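Local coordinates for protein neurotoxin (Clostridium botulinum, PDB 2QN0) that is the zinc-dependent protease light chain of a botulinum neurotoxin, which cleaves neuronal SNARE proteins, at residues R96-R109 / E353-Y367. Residues are numbered along the deposited sequence; the frame is centred on the assembly and turned at random.
Sequences RINSREIGEELIYR and ELTQIFTEFNYAKIY
Ile102 and the residues around it illustrate how a bent pair of helices, 80-97 and 101-112, can share an apolar centre with another bent pair, 344-357 and 360-366, while polar bonds hold both ends. Its side chain is a knob in the hole formed by Ile357, Asn362, Tyr363 and Ile366. With CG1 anti to the backbone N (chi1 -166°), CD1 reaches the edge of the Tyr363 ring and comes 3.6 Å from Ile366 CD1, while CG2 packs against Tyr367 CE2. Leu106 extends this apolar patch, its CB lying 4.0 Å from Phe358 CE1.

At the turn between helices 80-97 and 101-112, Tyr367 OH donates to a lone pair of Ile97 O at 2.6 Å, and Arg100 CG sits over one face of that ring in a CH-pi contact. A water links Arg96 NH2 to Tyr367 O; Asp222 and Ile395 O also hold Arg96.

In a salt-bridge network at the other end, Arg109 NH1 and NH2 meet Glu353 OE1 end-on through bent bonds (143°), NE bonds Glu105 OE2 nearly straight (170°), and Phe358 CE2 covers one guanidinium face. Tyr363 OH bonds Asn232 and Glu360 bonds zinc ligand His229, consistent with second-shell positioning of the zinc-binding helix.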
# COMPACT_ATOMS: atom_id res chain seq x y z
N ARG A 96 0.51 13.49 7.27
CA ARG A 96 0.11 13.06 8.60
C ARG A 96 0.89 11.80 8.99
O ARG A 96 1.34 11.66 10.12
CB ARG A 96 -1.40 12.80 8.65
CG ARG A 96 -1.91 12.35 10.02
CD ARG A 96 -3.41 12.62 10.16
NE ARG A 96 -4.06 11.78 11.16
CZ ARG A 96 -3.76 11.77 12.46
NH1 ARG A 96 -2.80 12.55 12.94
NH2 ARG A 96 -4.42 10.96 13.28
N ILE A 97 1.05 10.89 8.04
CA ILE A 97 1.81 9.67 8.31
C ILE A 97 3.24 10.07 8.69
O ILE A 97 3.82 9.53 9.63
CB ILE A 97 1.85 8.76 7.06
CG1 ILE A 97 0.45 8.18 6.80
CG2 ILE A 97 2.86 7.63 7.25
CD1 ILE A 97 0.31 7.45 5.48
N ASN A 98 3.77 11.06 7.97
CA ASN A 98 5.12 11.55 8.17
C ASN A 98 5.31 12.34 9.47
O ASN A 98 6.44 12.68 9.83
CB ASN A 98 5.51 12.43 6.97
CG ASN A 98 7.01 12.64 6.85
OD1 ASN A 98 7.79 11.71 7.07
ND2 ASN A 98 7.41 13.84 6.46
N SER A 99 4.22 12.62 10.18
CA SER A 99 4.31 13.38 11.42
C SER A 99 4.81 12.58 12.63
O SER A 99 5.15 13.16 13.65
CB SER A 99 2.95 14.02 11.75
OG SER A 99 2.00 13.05 12.20
N ARG A 100 4.85 11.25 12.51
CA ARG A 100 5.35 10.40 13.58
C ARG A 100 6.58 9.66 13.05
O ARG A 100 6.66 9.34 11.87
CB ARG A 100 4.31 9.37 14.04
CG ARG A 100 2.97 9.96 14.45
CD ARG A 100 3.11 11.09 15.43
NE ARG A 100 1.86 11.82 15.59
CZ ARG A 100 0.86 11.45 16.39
NH1 ARG A 100 0.97 10.34 17.12
NH2 ARG A 100 -0.24 12.19 16.46
N GLU A 101 7.53 9.37 13.93
CA GLU A 101 8.76 8.70 13.52
C GLU A 101 8.57 7.39 12.76
O GLU A 101 9.27 7.14 11.78
CB GLU A 101 9.66 8.46 14.73
CG GLU A 101 10.05 9.73 15.46
CD GLU A 101 11.18 9.51 16.45
OE1 GLU A 101 11.08 8.58 17.28
OE2 GLU A 101 12.18 10.27 16.39
N ILE A 102 7.65 6.55 13.20
CA ILE A 102 7.46 5.27 12.52
C ILE A 102 6.94 5.49 11.10
O ILE A 102 7.33 4.76 10.18
CB ILE A 102 6.51 4.33 13.31
CG1 ILE A 102 6.62 2.91 12.75
CG2 ILE A 102 5.07 4.84 13.24
CD1 ILE A 102 5.98 1.85 13.63
N GLY A 103 6.09 6.49 10.92
CA GLY A 103 5.56 6.79 9.60
C GLY A 103 6.64 7.37 8.71
O GLY A 103 6.68 7.10 7.51
N GLU A 104 7.51 8.18 9.29
CA GLU A 104 8.60 8.77 8.51
C GLU A 104 9.51 7.64 8.02
O GLU A 104 9.98 7.66 6.88
CB GLU A 104 9.40 9.75 9.38
CG GLU A 104 10.49 10.48 8.61
CD GLU A 104 11.33 11.39 9.49
OE1 GLU A 104 10.74 12.17 10.26
OE2 GLU A 104 12.57 11.32 9.40
N GLU A 105 9.76 6.66 8.88
CA GLU A 105 10.61 5.53 8.51
C GLU A 105 9.94 4.68 7.44
O GLU A 105 10.60 4.20 6.51
CB GLU A 105 10.93 4.68 9.75
CG GLU A 105 11.90 3.52 9.50
CD GLU A 105 13.25 3.98 8.97
OE1 GLU A 105 13.74 5.05 9.39
OE2 GLU A 105 13.85 3.25 8.15
N LEU A 106 8.63 4.47 7.58
CA LEU A 106 7.87 3.69 6.60
C LEU A 106 8.00 4.35 5.22
O LEU A 106 8.30 3.69 4.23
CB LEU A 106 6.40 3.63 7.02
CG LEU A 106 5.41 2.96 6.06
CD1 LEU A 106 5.78 1.48 5.89
CD2 LEU A 106 4.00 3.10 6.61
N ILE A 107 7.77 5.66 5.17
CA ILE A 107 7.86 6.39 3.92
C ILE A 107 9.29 6.38 3.38
O ILE A 107 9.51 6.21 2.18
CB ILE A 107 7.38 7.85 4.10
CG1 ILE A 107 5.89 7.85 4.47
CG2 ILE A 107 7.60 8.64 2.81
CD1 ILE A 107 5.35 9.22 4.88
N TYR A 108 10.26 6.56 4.27
CA TYR A 108 11.66 6.57 3.86
C TYR A 108 12.03 5.26 3.18
O TYR A 108 12.60 5.25 2.09
CB TYR A 108 12.56 6.77 5.08
CG TYR A 108 14.03 6.64 4.76
CD1 TYR A 108 14.71 7.67 4.10
CD2 TYR A 108 14.73 5.47 5.06
CE1 TYR A 108 16.06 7.52 3.75
CE2 TYR A 108 16.07 5.32 4.71
CZ TYR A 108 16.72 6.35 4.05
OH TYR A 108 18.04 6.20 3.70
N ARG A 109 11.69 4.14 3.81
CA ARG A 109 12.03 2.84 3.24
C ARG A 109 11.35 2.60 1.90
O ARG A 109 12.00 2.21 0.93
CB ARG A 109 11.67 1.73 4.23
CG ARG A 109 12.45 1.84 5.53
CD ARG A 109 12.27 0.62 6.42
NE ARG A 109 12.86 0.85 7.73
CZ ARG A 109 13.04 -0.10 8.65
NH1 ARG A 109 12.67 -1.35 8.40
NH2 ARG A 109 13.57 0.22 9.82
N GLU A 353 10.79 -6.53 12.16
CA GLU A 353 10.34 -5.16 11.93
C GLU A 353 9.25 -5.12 10.87
O GLU A 353 8.18 -4.54 11.07
CB GLU A 353 11.50 -4.29 11.43
CG GLU A 353 12.42 -3.76 12.51
CD GLU A 353 13.61 -3.03 11.93
OE1 GLU A 353 13.44 -2.35 10.89
OE2 GLU A 353 14.71 -3.12 12.51
N LEU A 354 9.53 -5.75 9.73
CA LEU A 354 8.61 -5.78 8.60
C LEU A 354 7.27 -6.48 8.83
O LEU A 354 6.28 -6.13 8.20
CB LEU A 354 9.29 -6.43 7.40
CG LEU A 354 10.57 -5.74 6.91
CD1 LEU A 354 11.19 -6.56 5.79
CD2 LEU A 354 10.23 -4.33 6.42
N THR A 355 7.25 -7.45 9.74
CA THR A 355 6.03 -8.21 9.99
C THR A 355 5.33 -7.98 11.32
O THR A 355 4.15 -8.30 11.46
CB THR A 355 6.30 -9.73 9.88
OG1 THR A 355 7.32 -10.10 10.82
CG2 THR A 355 6.74 -10.09 8.47
N GLN A 356 6.04 -7.42 12.30
CA GLN A 356 5.43 -7.21 13.60
C GLN A 356 5.49 -5.79 14.18
O GLN A 356 4.77 -5.49 15.12
CB GLN A 356 6.00 -8.22 14.60
CG GLN A 356 5.65 -9.65 14.23
CD GLN A 356 5.94 -10.65 15.32
OE1 GLN A 356 5.78 -10.36 16.51
NE2 GLN A 356 6.35 -11.85 14.94
N ILE A 357 6.34 -4.94 13.62
CA ILE A 357 6.44 -3.56 14.10
C ILE A 357 5.70 -2.61 13.15
O ILE A 357 4.94 -1.74 13.59
CB ILE A 357 7.91 -3.13 14.23
CG1 ILE A 357 8.61 -4.00 15.28
CG2 ILE A 357 7.99 -1.66 14.63
CD1 ILE A 357 10.06 -3.64 15.53
N PHE A 358 5.93 -2.77 11.86
CA PHE A 358 5.24 -1.95 10.86
C PHE A 358 3.90 -2.63 10.59
O PHE A 358 3.73 -3.32 9.59
CB PHE A 358 6.07 -1.88 9.57
CG PHE A 358 7.26 -0.96 9.67
CD1 PHE A 358 7.08 0.42 9.64
CD2 PHE A 358 8.54 -1.47 9.80
CE1 PHE A 358 8.18 1.28 9.75
CE2 PHE A 358 9.64 -0.62 9.92
CZ PHE A 358 9.46 0.76 9.89
N THR A 359 2.96 -2.43 11.52
CA THR A 359 1.63 -3.04 11.41
C THR A 359 0.54 -2.02 11.75
O THR A 359 0.77 -1.09 12.51
CB THR A 359 1.47 -4.22 12.40
OG1 THR A 359 1.50 -3.72 13.74
CG2 THR A 359 2.59 -5.24 12.21
N GLU A 360 -0.65 -2.23 11.18
CA GLU A 360 -1.78 -1.34 11.43
C GLU A 360 -2.07 -1.23 12.93
O GLU A 360 -2.28 -0.14 13.46
CB GLU A 360 -3.03 -1.89 10.73
CG GLU A 360 -4.26 -1.00 10.85
CD GLU A 360 -5.51 -1.67 10.31
OE1 GLU A 360 -5.41 -2.36 9.28
OE2 GLU A 360 -6.59 -1.49 10.92
N PHE A 361 -2.08 -2.38 13.59
CA PHE A 361 -2.33 -2.47 15.03
C PHE A 361 -1.37 -1.58 15.82
O PHE A 361 -1.78 -0.88 16.76
CB PHE A 361 -2.17 -3.92 15.48
CG PHE A 361 -2.62 -4.16 16.90
CD1 PHE A 361 -3.96 -4.38 17.19
CD2 PHE A 361 -1.70 -4.17 17.94
CE1 PHE A 361 -4.38 -4.60 18.50
CE2 PHE A 361 -2.11 -4.38 19.25
CZ PHE A 361 -3.45 -4.60 19.53
N ASN A 362 -0.10 -1.61 15.46
CA ASN A 362 0.91 -0.81 16.15
C ASN A 362 0.72 0.67 15.82
O ASN A 362 0.85 1.53 16.69
CB ASN A 362 2.31 -1.28 15.75
CG ASN A 362 3.39 -0.75 16.67
OD1 ASN A 362 3.15 -0.48 17.85
ND2 ASN A 362 4.61 -0.61 16.14
N TYR A 363 0.38 0.98 14.57
CA TYR A 363 0.18 2.38 14.19
C TYR A 363 -0.96 3.01 14.99
O TYR A 363 -0.86 4.16 15.40
CB TYR A 363 -0.13 2.52 12.69
CG TYR A 363 0.91 1.93 11.76
CD1 TYR A 363 2.26 1.92 12.11
CD2 TYR A 363 0.54 1.40 10.52
CE1 TYR A 363 3.23 1.40 11.24
CE2 TYR A 363 1.49 0.88 9.65
CZ TYR A 363 2.83 0.88 10.01
OH TYR A 363 3.77 0.37 9.14
N ALA A 364 -2.04 2.26 15.20
CA ALA A 364 -3.18 2.79 15.95
C ALA A 364 -2.74 3.28 17.32
O ALA A 364 -3.21 4.32 17.79
CB ALA A 364 -4.26 1.72 16.10
N LYS A 365 -1.85 2.54 17.97
CA LYS A 365 -1.35 2.93 19.28
C LYS A 365 -0.42 4.14 19.18
O LYS A 365 -0.55 5.10 19.94
CB LYS A 365 -0.59 1.77 19.93
CG LYS A 365 -1.46 0.57 20.27
CD LYS A 365 -0.66 -0.54 20.94
CE LYS A 365 0.41 -1.11 20.01
NZ LYS A 365 1.18 -2.21 20.66
N ILE A 366 0.50 4.09 18.23
CA ILE A 366 1.46 5.18 18.05
C ILE A 366 0.84 6.52 17.66
O ILE A 366 1.24 7.56 18.18
CB ILE A 366 2.54 4.77 17.03
CG1 ILE A 366 3.35 3.59 17.60
CG2 ILE A 366 3.47 5.96 16.73
CD1 ILE A 366 4.33 2.99 16.62
N TYR A 367 -0.13 6.49 16.76
CA TYR A 367 -0.79 7.73 16.33
C TYR A 367 -1.94 8.12 17.25
O TYR A 367 -2.62 9.12 17.04
CB TYR A 367 -1.30 7.59 14.89
CG TYR A 367 -0.19 7.59 13.86
CD1 TYR A 367 0.09 8.73 13.11
CD2 TYR A 367 0.62 6.46 13.68
CE1 TYR A 367 1.15 8.74 12.19
CE2 TYR A 367 1.67 6.47 12.77
CZ TYR A 367 1.94 7.61 12.03
OH TYR A 367 3.00 7.62 11.16
O HOH W 1 -3.34 11.41 15.87